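Local coordinates for 3-oxoacyl-[acyl-carrier-protein] synthase, mitochondrial (Arabidopsis thaliana, PDB 2IX4) that catalyses the condensation step of mitochondrial fatty acid synthesis, adding two carbons from malonyl-ACP to a growing acyl chain, at residues A175-A178 against C179-G182; G295-L298 against A299-A303; H184-G187 against D188-M192; I124-I127 against C128-V131. All blocks are in the same frame, centred on the assembly; numbering follows the deposited sequence.

Contact 1: residues A175-A178 against C179-G182. With 6NA (hexanoic acid), chain C.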
# COMPACT_ATOMS: atom_id res chain seq x y z
N ALA A 175 2.85 3.27 0.94
CA ALA A 175 2.03 2.76 2.03
C ALA A 175 0.59 2.96 1.62
O ALA A 175 0.23 4.02 1.11
CB ALA A 175 2.33 3.51 3.31
N VAL A 176 -0.23 1.93 1.79
CA VAL A 176 -1.65 2.04 1.46
C VAL A 176 -2.47 1.60 2.65
O VAL A 176 -2.45 0.43 3.04
CB VAL A 176 -2.03 1.24 0.18
CG1 VAL A 176 -3.51 1.41 -0.12
CG2 VAL A 176 -1.20 1.72 -1.01
N THR A 177 -3.16 2.56 3.25
CA THR A 177 -3.85 2.38 4.52
C THR A 177 -5.19 3.10 4.50
O THR A 177 -5.55 3.80 5.45
CB THR A 177 -2.99 2.92 5.69
OG1 THR A 177 -2.50 4.22 5.36
CG2 THR A 177 -1.80 2.01 5.98
N ALA A 178 -5.92 2.93 3.39
CA ALA A 178 -7.21 3.60 3.17
C ALA A 178 -7.10 5.12 3.27
O ALA A 178 -6.29 5.73 2.56
CB ALA A 178 -8.29 3.03 4.11
N CYS A 179 -7.89 5.73 4.15
CA CYS A 179 -7.90 7.19 4.25
C CYS A 179 -6.73 7.78 5.06
O CYS A 179 -6.62 9.00 5.21
CB CYS A 179 -9.25 7.69 4.75
SG CYS A 179 -10.62 7.23 3.63
N ALA A 180 -5.85 6.91 5.56
CA ALA A 180 -4.60 7.34 6.19
C ALA A 180 -3.40 7.20 5.25
O ALA A 180 -2.26 7.48 5.64
CB ALA A 180 -4.36 6.56 7.48
N THR A 181 -3.67 6.79 4.01
CA THR A 181 -2.64 6.45 3.02
C THR A 181 -1.57 7.54 2.87
O THR A 181 -0.38 7.25 2.93
CB THR A 181 -3.29 6.12 1.65
OG1 THR A 181 -3.96 4.86 1.74
CG2 THR A 181 -2.25 6.05 0.53
N GLY A 182 -2.01 8.78 2.68
CA GLY A 182 -1.09 9.91 2.51
C GLY A 182 -0.24 10.19 3.74
O GLY A 182 0.89 10.68 3.62
CA 6NA C . -12.32 5.07 3.27
C 6NA C . -11.24 5.72 4.10
O 6NA C . -10.80 5.15 5.09
CB 6NA C . -11.69 4.06 2.32
CG 6NA C . -11.19 4.74 1.04
CD 6NA C . -9.80 4.27 0.69
C6 6NA C . -8.97 5.39 0.10
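The carbonyl oxygen A178 O is gripped twice by T181, whose hydroxyl OG1 donates to it at 2.6 Å while its backbone N comes in at 3.2 Å. Both donors arrive from the same face of the carbonyl plane, and the N lies far above that plane. The torsion makes this possible: with OG1 beside the backbone N (chi1 -71°), the hydroxyl and the amide can close on one acceptor. OG1 also accepts a bond from T177 N, at 2.9 Å and fairly straight (158°), so a single hydroxyl ties two peptide groups of the loop to the first turn of the helix. Threonine suits the place because its methyl is used as well: T181 CG2 reaches A175 O at 3.3 Å, while V176 lies alongside with CG1 near the hydroxyl. A valine in its place has no hydroxyl and is likely to leave T177 N without its acceptor and A178 O with one grip instead of two. One residue earlier in the turn, A180 N bonds to T177 O at 3.1 Å, from above the carbonyl plane. The small side chains of A178 and A180 fit this tight bend, where A178 takes a positive phi. C179 SG is joined to the carbonyl carbon C of hexanoic acid at 1.7 Å, as a thioester. The acylated C179 sits in a sharp, nucleophilic-elbow-like turn starting helix 181-195, and C179 N (weakly) and F419 N both bond to the acyl oxygen, consistent with the oxyanion hole of beta-ketoacyl synthases.

Contact 2: residues G295-L298 against A299-A303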
# COMPACT_ATOMS: atom_id res chain seq x y z
N GLY A 295 -7.93 4.47 19.73
CA GLY A 295 -7.00 4.42 18.61
C GLY A 295 -6.45 5.78 18.26
O GLY A 295 -5.23 5.96 18.10
N ALA A 296 -7.35 6.76 18.15
CA ALA A 296 -6.97 8.15 17.88
C ALA A 296 -6.12 8.73 19.02
O ALA A 296 -5.16 9.46 18.77
CB ALA A 296 -8.20 8.99 17.63
N VAL A 297 -6.47 8.39 20.26
CA VAL A 297 -5.69 8.80 21.44
C VAL A 297 -4.25 8.25 21.35
O VAL A 297 -3.28 9.00 21.53
CB VAL A 297 -6.36 8.35 22.78
CG1 VAL A 297 -5.41 8.52 23.96
CG2 VAL A 297 -7.65 9.11 23.02
N LEU A 298 -4.13 6.96 21.05
CA LEU A 298 -2.83 6.30 20.93
C LEU A 298 -1.96 6.94 19.85
O LEU A 298 -0.79 7.22 20.08
CB LEU A 298 -2.99 4.80 20.67
CG LEU A 298 -3.37 3.93 21.87
CD1 LEU A 298 -3.66 2.50 21.41
CD2 LEU A 298 -2.27 3.94 22.92
N ALA A 299 -2.56 7.19 18.69
CA ALA A 299 -1.84 7.78 17.56
C ALA A 299 -1.28 9.16 17.88
O ALA A 299 -0.13 9.48 17.56
CB ALA A 299 -2.73 7.83 16.33
N MET A 300 -2.11 9.99 18.52
CA MET A 300 -1.72 11.34 18.93
C MET A 300 -0.67 11.32 20.04
O MET A 300 0.31 12.07 19.99
CB MET A 300 -2.95 12.15 19.37
CG MET A 300 -3.87 12.56 18.22
SD MET A 300 -5.15 13.73 18.71
CE MET A 300 -6.39 12.63 19.40
N THR A 301 -0.88 10.46 21.03
CA THR A 301 0.05 10.30 22.14
C THR A 301 1.44 9.85 21.66
O THR A 301 2.46 10.35 22.14
CB THR A 301 -0.50 9.31 23.18
OG1 THR A 301 -1.75 9.80 23.67
CG2 THR A 301 0.45 9.15 24.35
N ARG A 302 1.45 8.93 20.70
CA ARG A 302 2.69 8.38 20.16
C ARG A 302 3.50 9.40 19.37
O ARG A 302 4.72 9.44 19.48
CB ARG A 302 2.41 7.12 19.33
CG ARG A 302 2.21 5.89 20.20
CD ARG A 302 1.40 4.80 19.51
NE ARG A 302 1.12 3.69 20.43
CZ ARG A 302 0.47 2.58 20.10
NH1 ARG A 302 0.01 2.41 18.87
NH2 ARG A 302 0.27 1.64 21.02
N ALA A 303 2.80 10.24 18.60
CA ALA A 303 3.44 11.33 17.86
C ALA A 303 4.05 12.36 18.81
O ALA A 303 5.17 12.83 18.59
CB ALA A 303 2.44 11.99 16.92
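Residues 295 to 303 are continuous alpha-helix, with A299 N, M300 N, T301 N and R302 N each bonded to the carbonyl oxygen four residues earlier, from G295 O to L298 O. One of these acceptors carries a second load: V297 O takes the bond from T301 N at 2.9 Å and another from T301 OG1 at 2.7 Å. The hydroxyl comes from well above the carbonyl plane (44°), since its torsion places it beside the backbone N, turned back toward the preceding turn. This exposed threonine thus settles its own hydroxyl within the helix, and V297 CG1 lies alongside it. In the layered thiolase fold, the face made by A296, A299 and A303 packs on strands 411-418 and 422-429, where alanines let the helix come close to the sheet. M300 shares that side; its thioether bends at chi3 (-83°), which folds CE back to 3.5 Å from A296 O, and CE meets A296 CB at 4.4 Å. It also touches A334 and V338 of helix 325-339. On a different side of the helix, L298 and R302 run side by side. The arginine is extended from CG to NE, and its flat guanidinium lies over the leucine, with L298 CB 4.1 Å above the centre of one face and NH2 3.9 Å from L298 CD2. An apolar leucine suits that face, because the N-H groups lie in the guanidinium plane: R302 NH1 bonds to M279 O and to Q169 O of the second subunit, and a weak bond joins NH2 to E114 O of that subunit.

Contact 3: residues H184-G187 against D188-M192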
# COMPACT_ATOMS: atom_id res chain seq x y z
N HIS A 184 0.66 7.78 6.27
CA HIS A 184 1.62 6.68 6.38
C HIS A 184 2.71 6.73 5.32
O HIS A 184 3.86 6.39 5.60
CB HIS A 184 0.90 5.32 6.32
CG HIS A 184 0.09 5.01 7.54
ND1 HIS A 184 0.64 4.45 8.67
CD2 HIS A 184 -1.23 5.15 7.79
CE1 HIS A 184 -0.31 4.27 9.57
NE2 HIS A 184 -1.46 4.68 9.06
N SER A 185 2.37 7.17 4.11
CA SER A 185 3.36 7.28 3.04
C SER A 185 4.45 8.29 3.41
O SER A 185 5.64 8.03 3.22
CB SER A 185 2.71 7.65 1.71
OG SER A 185 2.06 6.53 1.11
N ILE A 186 4.02 9.43 3.95
CA ILE A 186 4.93 10.47 4.43
C ILE A 186 5.72 9.97 5.64
O ILE A 186 6.94 10.17 5.72
CB ILE A 186 4.15 11.78 4.77
CG1 ILE A 186 3.76 12.52 3.48
CG2 ILE A 186 4.96 12.69 5.69
CD1 ILE A 186 2.66 13.56 3.65
N GLY A 187 5.03 9.32 6.56
CA GLY A 187 5.65 8.79 7.77
C GLY A 187 6.69 7.72 7.51
O GLY A 187 7.78 7.75 8.10
N ASP A 188 6.37 6.78 6.63
CA ASP A 188 7.30 5.72 6.25
C ASP A 188 8.55 6.29 5.59
O ASP A 188 9.65 5.83 5.85
CB ASP A 188 6.64 4.72 5.29
CG ASP A 188 5.62 3.82 5.98
OD1 ASP A 188 5.58 3.78 7.23
OD2 ASP A 188 4.88 3.13 5.26
N ALA A 189 8.36 7.30 4.74
CA ALA A 189 9.46 7.99 4.06
C ALA A 189 10.39 8.69 5.06
O ALA A 189 11.61 8.72 4.87
CB ALA A 189 8.91 8.97 3.05
N THR A 190 9.79 9.26 6.10
CA THR A 190 10.53 9.86 7.21
C THR A 190 11.42 8.83 7.91
O THR A 190 12.61 9.06 8.10
CB THR A 190 9.57 10.54 8.20
OG1 THR A 190 8.84 11.57 7.53
CG2 THR A 190 10.31 11.15 9.39
N ARG A 191 10.83 7.68 8.27
CA ARG A 191 11.58 6.57 8.88
C ARG A 191 12.77 6.13 8.03
O ARG A 191 13.84 5.80 8.56
CB ARG A 191 10.67 5.37 9.13
CG ARG A 191 9.64 5.56 10.23
CD ARG A 191 10.23 5.36 11.62
NE ARG A 191 9.22 5.57 12.67
CZ ARG A 191 8.86 6.76 13.14
NH1 ARG A 191 9.42 7.87 12.67
NH2 ARG A 191 7.93 6.84 14.08
N MET A 192 12.59 6.13 6.71
CA MET A 192 13.65 5.77 5.77
C MET A 192 14.81 6.76 5.77
O MET A 192 15.97 6.35 5.75
CB MET A 192 13.09 5.60 4.35
CG MET A 192 12.16 4.40 4.19
SD MET A 192 11.27 4.33 2.62
CE MET A 192 10.13 2.99 2.97
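D188 folds closely over the turn before it: its N takes a bond of 2.7 Å to H184 O, and its carboxylate carbon CG stands only 3.1 Å from the same oxygen. The side chain lies beside its backbone N (chi1 -73°), which brings the acid back over the H184 carbonyl. The opposite side of the turn is also tightly held. I186 O receives T190 N and T190 OG1, both at 3.0 Å and from opposite faces of its plane, so the threonine hydroxyl, in a buried helix, is satisfied within the helix itself. A189 CB, small enough for the crowded face next to it, rests 3.4 Å from S185 O. Looser is the R191 end, where CG merely approaches G187 O at 3.6 Å before the chain bends away. Even this looser end is not open to water: the arginine is buried and makes a salt bridge to D197 of the second subunit and a cation-pi contact with F195 of that subunit. The acid is also satisfied outside the helix, its OD2 bonding to H173 NE2 of the second subunit. Y277 OH bonds to both H184 ND1 and D188 OD1, joining two side chains that do not meet directly. Helix 181-195 therefore lies between the dimer partner and its own sheet, with I186, A189 and T190 set against strands 200-207, 251-259 and 272-281.

Contact 4: residues I124-I127 against C128-V131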
# COMPACT_ATOMS: atom_id res chain seq x y z
N ILE A 124 -7.29 3.48 -3.48
CA ILE A 124 -8.08 2.50 -4.25
C ILE A 124 -7.58 2.31 -5.68
O ILE A 124 -7.74 1.23 -6.26
CB ILE A 124 -9.59 2.84 -4.28
CG1 ILE A 124 -10.05 3.46 -2.95
CG2 ILE A 124 -10.41 1.58 -4.56
CD1 ILE A 124 -11.45 4.09 -3.00
N GLY A 125 -6.99 3.35 -6.27
CA GLY A 125 -6.45 3.25 -7.62
C GLY A 125 -7.39 3.79 -8.67
O GLY A 125 -7.75 4.97 -8.64
N SER A 126 -7.81 2.93 -9.60
CA SER A 126 -8.67 3.36 -10.70
C SER A 126 -9.83 2.39 -10.92
O SER A 126 -9.78 1.52 -11.79
CB SER A 126 -7.85 3.54 -11.97
OG SER A 126 -8.60 4.21 -12.97
N ILE A 127 -10.89 2.57 -10.13
CA ILE A 127 -12.10 1.76 -10.24
C ILE A 127 -12.77 1.89 -11.61
O ILE A 127 -13.27 0.91 -12.15
CB ILE A 127 -13.12 2.06 -9.10
CG1 ILE A 127 -12.52 1.68 -7.74
CG2 ILE A 127 -14.44 1.31 -9.33
CD1 ILE A 127 -13.50 1.77 -6.56
N CYS A 128 -12.76 3.11 -12.17
CA CYS A 128 -13.41 3.37 -13.46
C CYS A 128 -12.77 2.57 -14.60
O CYS A 128 -13.46 2.15 -15.54
CB CYS A 128 -13.42 4.86 -13.78
SG CYS A 128 -11.79 5.61 -14.01
N ASP A 129 -11.45 2.37 -14.52
CA ASP A 129 -10.73 1.54 -15.49
C ASP A 129 -11.09 0.07 -15.36
O ASP A 129 -11.18 -0.64 -16.37
CB ASP A 129 -9.22 1.74 -15.35
CG ASP A 129 -8.74 3.02 -16.00
OD1 ASP A 129 -9.12 3.29 -17.16
OD2 ASP A 129 -7.97 3.76 -15.36
N ILE A 130 -11.29 -0.40 -14.13
CA ILE A 130 -11.71 -1.78 -13.89
C ILE A 130 -13.16 -2.00 -14.35
O ILE A 130 -13.50 -3.07 -14.84
CB ILE A 130 -11.53 -2.21 -12.41
CG1 ILE A 130 -10.07 -1.99 -11.97
CG2 ILE A 130 -11.92 -3.68 -12.20
CD1 ILE A 130 -9.85 -2.04 -10.47
N VAL A 131 -13.99 -0.97 -14.19
CA VAL A 131 -15.39 -1.01 -14.65
C VAL A 131 -15.46 -1.13 -16.17
O VAL A 131 -16.23 -1.94 -16.70
CB VAL A 131 -16.19 0.22 -14.13
CG1 VAL A 131 -17.51 0.39 -14.89
CG2 VAL A 131 -16.46 0.09 -12.63
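This is a local contact at the start of helix 127-138, where the loop after strand 116-122 turns into it: S126 holds the N-cap position, and its hydroxyl bonds to the side chain of D129 rather than to a backbone N-H. S126 OG donates to D129 OD2 at 2.5 Å, meeting the carboxylate from above its plane (40°). With the hydroxyl anti to the serine N (chi1 -168°), it reaches forward over the first turn. S126 O takes weak bonds from D129 N and I130 N, whereas V131 N bonds soundly to I127 O at 2.9 Å as the helix sets in. C128 SG lies 3.6 Å from S126 OG, and I127 CG2 touches V131 CG2 at 4.1 Å, beginning an apolar side that packs on L213 of helix 212-220. An alanine here instead of D129 would probably leave the S126 hydroxyl without its acceptor and free to turn. The other oxygen, D129 OD1, has a long, weak ion pair with K152. A carboxylate three residues past the N-cap stands near the positive end of the helix dipole, which would favour its charged form and the helix start together.

How the contacts relate
Contacts 1 and 3 belong to one helix, 181-195: contact 1 forms its start at the acylated C179, contact 3 its next turns, with centres 11 Å apart and A175 CB packed on H184 CB at 3.8 Å. Contact 4 lies about 17 Å from contact 1 between centres, yet both reach the hexanoic acid pocket, I124 against the alkyl end of the chain, A178 and C179 at the thioester end. Contact 2 lies about 16 Å from contact 1 and 33 Å from contact 4 between centres, but the side chain of A296 is about 8 Å from that of H320, a predicted active-site residue that lies near C179. All four contacts touch the second subunit.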